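Local coordinates for protein methyltransferase type 12 (Clostridium thermocellum, PDB 3JWG) that probably transfers a methyl group from S-adenosyl-L-methionine to the 2'-hydroxyl of the 3'-terminal nucleotide of small RNAs, this chain being its C-terminal methyltransferase domain, at residues V33-C38 with A105-E110; E110-L115 with V136-P141. All coordinates share one frame; numbering follows the deposited sequence.

Contact 1. Residues V33-C38 with A105-E110. With MG (magnesium ion), chain B.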
loop_
_atom_site.group_PDB
_atom_site.type_symbol
_atom_site.label_atom_id
_atom_site.label_comp_id
_atom_site.label_asym_id
_atom_site.label_seq_id
_atom_site.Cartn_x
_atom_site.Cartn_y
_atom_site.Cartn_z
ATOM N N VAL A 33 10.672 2.140 -4.944
ATOM C CA VAL A 33 9.396 1.736 -4.367
ATOM C C VAL A 33 8.279 1.612 -5.390
ATOM O O VAL A 33 8.136 2.458 -6.272
ATOM C CB VAL A 33 8.949 2.759 -3.294
ATOM C CG1 VAL A 33 7.635 2.309 -2.648
ATOM C CG2 VAL A 33 10.058 2.935 -2.248
ATOM N N ILE A 34 7.480 0.559 -5.261
ATOM C CA ILE A 34 6.358 0.357 -6.160
ATOM C C ILE A 34 5.083 0.332 -5.319
ATOM O O ILE A 34 4.971 -0.430 -4.355
ATOM C CB ILE A 34 6.507 -0.953 -6.980
ATOM C CG1 ILE A 34 5.296 -1.123 -7.901
ATOM C CG2 ILE A 34 6.676 -2.152 -6.059
ATOM C CD1 ILE A 34 5.446 -2.245 -8.898
ATOM N N ASP A 35 4.136 1.191 -5.672
ATOM C CA ASP A 35 2.879 1.274 -4.937
ATOM C C ASP A 35 1.805 0.566 -5.740
ATOM O O ASP A 35 1.375 1.036 -6.799
ATOM C CB ASP A 35 2.519 2.745 -4.694
ATOM C CG ASP A 35 1.289 2.919 -3.814
ATOM O OD1 ASP A 35 1.018 2.058 -2.947
ATOM O OD2 ASP A 35 0.603 3.947 -3.987
ATOM N N LEU A 36 1.398 -0.592 -5.234
ATOM C CA LEU A 36 0.384 -1.405 -5.875
ATOM C C LEU A 36 -0.998 -0.910 -5.437
ATOM O O LEU A 36 -1.363 -1.018 -4.264
ATOM C CB LEU A 36 0.610 -2.870 -5.487
ATOM C CG LEU A 36 2.014 -3.360 -5.870
ATOM C CD1 LEU A 36 2.270 -4.749 -5.308
ATOM C CD2 LEU A 36 2.146 -3.352 -7.401
ATOM N N GLY A 37 -1.743 -0.357 -6.396
ATOM C CA GLY A 37 -3.065 0.194 -6.133
ATOM C C GLY A 37 -2.887 1.649 -5.749
ATOM O O GLY A 37 -3.509 2.138 -4.800
ATOM N N CYS A 38 -2.049 2.350 -6.507
ATOM C CA CYS A 38 -1.723 3.744 -6.228
ATOM C C CYS A 38 -2.858 4.757 -6.239
ATOM O O CYS A 38 -2.706 5.851 -5.702
ATOM C CB CYS A 38 -0.619 4.223 -7.181
ATOM S SG CYS A 38 -1.136 4.394 -8.915
ATOM N N ALA A 105 10.983 -2.070 -2.050
ATOM C CA ALA A 105 9.792 -2.194 -1.224
ATOM C C ALA A 105 8.524 -1.998 -2.032
ATOM O O ALA A 105 8.523 -1.295 -3.047
ATOM C CB ALA A 105 9.834 -1.165 -0.089
ATOM N N ALA A 106 7.450 -2.632 -1.573
ATOM C CA ALA A 106 6.151 -2.505 -2.210
ATOM C C ALA A 106 5.191 -2.011 -1.133
ATOM O O ALA A 106 5.261 -2.444 0.021
ATOM C CB ALA A 106 5.677 -3.856 -2.757
ATOM N N THR A 107 4.321 -1.082 -1.506
ATOM C CA THR A 107 3.329 -0.549 -0.582
ATOM C C THR A 107 1.949 -0.955 -1.103
ATOM O O THR A 107 1.700 -0.969 -2.314
ATOM C CB THR A 107 3.428 0.992 -0.465
ATOM O OG1 THR A 107 3.330 1.578 -1.764
ATOM C CG2 THR A 107 4.769 1.398 0.166
ATOM N N VAL A 108 1.063 -1.289 -0.173
ATOM C CA VAL A 108 -0.285 -1.744 -0.480
ATOM C C VAL A 108 -1.237 -1.007 0.457
ATOM O O VAL A 108 -1.415 -1.399 1.608
ATOM C CB VAL A 108 -0.387 -3.267 -0.227
ATOM C CG1 VAL A 108 -1.763 -3.782 -0.612
ATOM C CG2 VAL A 108 0.708 -3.990 -1.012
ATOM N N ILE A 109 -1.835 0.069 -0.039
ATOM C CA ILE A 109 -2.737 0.881 0.767
ATOM C C ILE A 109 -4.149 0.883 0.184
ATOM O O ILE A 109 -4.339 1.147 -0.997
ATOM C CB ILE A 109 -2.212 2.331 0.847
ATOM C CG1 ILE A 109 -0.746 2.317 1.286
ATOM C CG2 ILE A 109 -3.073 3.154 1.807
ATOM C CD1 ILE A 109 -0.070 3.665 1.227
ATOM N N GLU A 110 -5.134 0.577 1.021
ATOM C CA GLU A 110 -6.530 0.537 0.596
ATOM C C GLU A 110 -6.737 -0.379 -0.606
ATOM O O GLU A 110 -7.336 0.005 -1.617
ATOM C CB GLU A 110 -7.015 1.954 0.288
ATOM C CG GLU A 110 -6.809 2.901 1.464
ATOM C CD GLU A 110 -7.386 4.284 1.229
ATOM O OE1 GLU A 110 -7.115 4.878 0.161
ATOM O OE2 GLU A 110 -8.103 4.779 2.123
HETATM MG MG MG B . -3.236 2.500 -2.541
HETATM O O HOH W 1 -1.389 0.951 -2.610
HETATM O O HOH W 2 -1.472 4.333 -2.398
HETATM O O HOH W 3 -4.637 4.610 -2.337
#
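Asp35 and Thr107 pair across parallel strands 33-36 and 105-109 at the centre of a Rossmann-like class I methyltransferase sheet. Three backbone bonds join the strands. Ile34 N donates to Ala105 O at 3.1 Å. Thr107 N donates to Ile34 O, and Leu36 N donates to Thr107 O at 3.0 Å.

Asp35 and Thr107 also form the polar side-chain pair, on the face covered by helices 13-27 and 42-48. Thr107 OG1 sits between its backbone N and carbonyl carbon (chi1 55°). From there it donates to Asp35 OD1 at 2.6 Å, meeting the carboxylate from above its plane. Asp35 OD1 also accepts a bond from water 1, and OD2 accepts a hydrogen bond from water 2.

On the other face the packing is apolar. Ile34 CG2 lies 3.8 Å from Ala106 CB, and Leu36 CD1 approaches the same methyl. Leu127 of helix 117-131 covers Leu36 and Ala106.

Beyond the paired residues the strands part around a magnesium ion. Water 1 bridges Leu36 O and Ile109 N where the direct backbone bonds stop. Gly37 follows strand 33-36 in a type II turn. At its backbone angles (phi 89°, psi 45°) a side chain would jam against Leu36 O, which calls for glycine. Asp35 is a second-shell residue, holding two of the metal's waters. The ion is bound directly by waters 1, 2 and 3, Gly37 O, and Ile109 O at 2.3 Å.

Contact 2. Residues E110-L115 with V136-P141; sequences EVIEHL and VIVSTP
Glu113 and Thr140 share a short hydrogen bond where the loop after strand 105-109 meets the C-terminal end of strand 136-141. This is the C-terminal end of the parallel strands of the Rossmann-like sheet, from which the loops of the fold emerge. Thr140 OG1 donates to Glu113 OE1 at 2.6 Å. The hydroxyl comes from well above the carboxylate plane, 73° out of it. The Glu113 chain is bent at chi2 (-89°), which folds its carboxylate back toward the strand.

Water 4 adds a second link. It donates to Ser139 O at 2.7 Å and to Glu113 OE1 at 3.2 Å, and accepts from Val111 N. Glu113 OE1 is therefore held by both a hydroxyl and a water. Glu110 N makes a weak bond of 3.4 Å to the same Ser139 O. The carboxylate of Glu110 turns elsewhere, to a salt bridge between its OE2 and Arg17.

The loop takes a 3-10 turn at residues 112-114, with His114 N bonded to Val111 O. This turn presents Ile112 and Glu113 to the strand.

Apolar contacts lie next to the polar group. Ile112 crosses Val138 at about a right angle, and its CD1 tip rests 3.7 Å from Val138 CG1. Ile112 CG1 lies beside Thr140. Phe171 of helix 168-182 touches Ile112, Val138 and Thr140, so it closes over this cluster. One residue past Thr140, Glu113 OE2 lies 3.3 Å from Pro141 CD, a ring carbon.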
loop_
_atom_site.group_PDB
_atom_site.type_symbol
_atom_site.label_atom_id
_atom_site.label_comp_id
_atom_site.label_asym_id
_atom_site.label_seq_id
_atom_site.Cartn_x
_atom_site.Cartn_y
_atom_site.Cartn_z
ATOM N N GLU A 110 -5.134 0.577 1.021
ATOM C CA GLU A 110 -6.530 0.537 0.596
ATOM C C GLU A 110 -6.737 -0.379 -0.606
ATOM O O GLU A 110 -7.336 0.005 -1.617
ATOM C CB GLU A 110 -7.015 1.954 0.288
ATOM C CG GLU A 110 -6.809 2.901 1.464
ATOM C CD GLU A 110 -7.386 4.284 1.229
ATOM O OE1 GLU A 110 -7.115 4.878 0.161
ATOM O OE2 GLU A 110 -8.103 4.779 2.123
ATOM N N VAL A 111 -6.236 -1.603 -0.482
ATOM C CA VAL A 111 -6.357 -2.589 -1.543
ATOM C C VAL A 111 -6.984 -3.899 -1.086
ATOM O O VAL A 111 -8.041 -4.284 -1.584
ATOM C CB VAL A 111 -4.973 -2.950 -2.167
ATOM C CG1 VAL A 111 -5.128 -4.111 -3.139
ATOM C CG2 VAL A 111 -4.378 -1.750 -2.891
ATOM N N ILE A 112 -6.341 -4.572 -0.127
ATOM C CA ILE A 112 -6.804 -5.888 0.305
ATOM C C ILE A 112 -8.223 -5.987 0.826
ATOM O O ILE A 112 -8.869 -7.012 0.626
ATOM C CB ILE A 112 -5.847 -6.547 1.354
ATOM C CG1 ILE A 112 -5.837 -5.749 2.659
ATOM C CG2 ILE A 112 -4.446 -6.660 0.784
ATOM C CD1 ILE A 112 -5.064 -6.430 3.766
ATOM N N GLU A 113 -8.718 -4.941 1.484
ATOM C CA GLU A 113 -10.079 -4.994 2.008
ATOM C C GLU A 113 -11.136 -4.957 0.896
ATOM O O GLU A 113 -12.321 -5.113 1.165
ATOM C CB GLU A 113 -10.324 -3.848 2.996
ATOM C CG GLU A 113 -10.231 -2.460 2.383
ATOM C CD GLU A 113 -8.825 -1.881 2.424
ATOM O OE1 GLU A 113 -7.848 -2.652 2.544
ATOM O OE2 GLU A 113 -8.705 -0.645 2.325
ATOM N N HIS A 114 -10.705 -4.758 -0.349
ATOM C CA HIS A 114 -11.634 -4.710 -1.485
ATOM C C HIS A 114 -11.596 -5.960 -2.362
ATOM O O HIS A 114 -12.361 -6.073 -3.316
ATOM C CB HIS A 114 -11.323 -3.503 -2.376
ATOM C CG HIS A 114 -11.460 -2.188 -1.683
ATOM N ND1 HIS A 114 -12.640 -1.773 -1.104
ATOM C CD2 HIS A 114 -10.571 -1.186 -1.486
ATOM C CE1 HIS A 114 -12.472 -0.571 -0.583
ATOM N NE2 HIS A 114 -11.225 -0.192 -0.801
ATOM N N LEU A 115 -10.713 -6.898 -2.040
ATOM C CA LEU A 115 -10.567 -8.108 -2.845
ATOM C C LEU A 115 -11.326 -9.315 -2.310
ATOM O O LEU A 115 -11.329 -9.561 -1.109
ATOM C CB LEU A 115 -9.081 -8.470 -2.956
ATOM C CG LEU A 115 -8.148 -7.344 -3.421
ATOM C CD1 LEU A 115 -6.700 -7.828 -3.420
ATOM C CD2 LEU A 115 -8.558 -6.892 -4.818
ATOM N N VAL A 136 7.612 -5.131 2.564
ATOM C CA VAL A 136 6.252 -4.967 2.054
ATOM C C VAL A 136 5.470 -4.256 3.157
ATOM O O VAL A 136 5.524 -4.662 4.318
ATOM C CB VAL A 136 5.560 -6.312 1.748
ATOM C CG1 VAL A 136 4.114 -6.060 1.324
ATOM C CG2 VAL A 136 6.313 -7.060 0.649
ATOM N N ILE A 137 4.778 -3.182 2.802
ATOM C CA ILE A 137 3.983 -2.433 3.769
ATOM C C ILE A 137 2.521 -2.518 3.355
ATOM O O ILE A 137 2.150 -2.055 2.272
ATOM C CB ILE A 137 4.406 -0.945 3.808
ATOM C CG1 ILE A 137 5.877 -0.833 4.235
ATOM C CG2 ILE A 137 3.511 -0.174 4.771
ATOM C CD1 ILE A 137 6.425 0.586 4.169
ATOM N N VAL A 138 1.694 -3.125 4.205
ATOM C CA VAL A 138 0.266 -3.260 3.911
ATOM C C VAL A 138 -0.520 -2.451 4.928
ATOM O O VAL A 138 -0.356 -2.635 6.136
ATOM C CB VAL A 138 -0.216 -4.734 3.992
ATOM C CG1 VAL A 138 -1.687 -4.817 3.591
ATOM C CG2 VAL A 138 0.630 -5.629 3.094
ATOM N N SER A 139 -1.357 -1.546 4.437
ATOM C CA SER A 139 -2.180 -0.708 5.302
ATOM C C SER A 139 -3.648 -0.938 4.972
ATOM O O SER A 139 -4.032 -0.981 3.802
ATOM C CB SER A 139 -1.830 0.771 5.092
ATOM O OG SER A 139 -2.635 1.613 5.897
ATOM N N THR A 140 -4.468 -1.082 6.008
ATOM C CA THR A 140 -5.889 -1.317 5.817
ATOM C C THR A 140 -6.628 -0.835 7.066
ATOM O O THR A 140 -6.059 -0.792 8.158
ATOM C CB THR A 140 -6.160 -2.832 5.577
ATOM O OG1 THR A 140 -7.505 -3.025 5.120
ATOM C CG2 THR A 140 -5.931 -3.631 6.853
ATOM N N PRO A 141 -7.896 -0.439 6.906
ATOM C CA PRO A 141 -8.724 0.044 8.014
ATOM C C PRO A 141 -8.896 -0.975 9.134
ATOM O O PRO A 141 -8.848 -2.185 8.903
ATOM C CB PRO A 141 -10.065 0.346 7.342
ATOM C CG PRO A 141 -9.680 0.740 5.964
ATOM C CD PRO A 141 -8.580 -0.254 5.616
HETATM O O HOH W 4 -4.748 -2.531 1.721
#

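Contacts 1 and 2 follow each other along the chain and share Glu110, where strand 105-109 gives way to the loop 110-115. Their centres are 9 Å apart. Strands 33-36, 105-109 and 136-141 lie side by side in one sheet, with 105-109 in the middle. Val108 probably bonds through its backbone N and O to Ile137 O and Ser139 N, which joins the two contacts directly. Leu36 O also packs against Val111 CG2. Helix 117-131 connects loop 110-115 to strand 136-141. Contact 1 holds the magnesium site, and contact 2 joins the following loop to strand 136-141 at the same end of the sheet, with the Glu110 side chain about 5 Å from the ion.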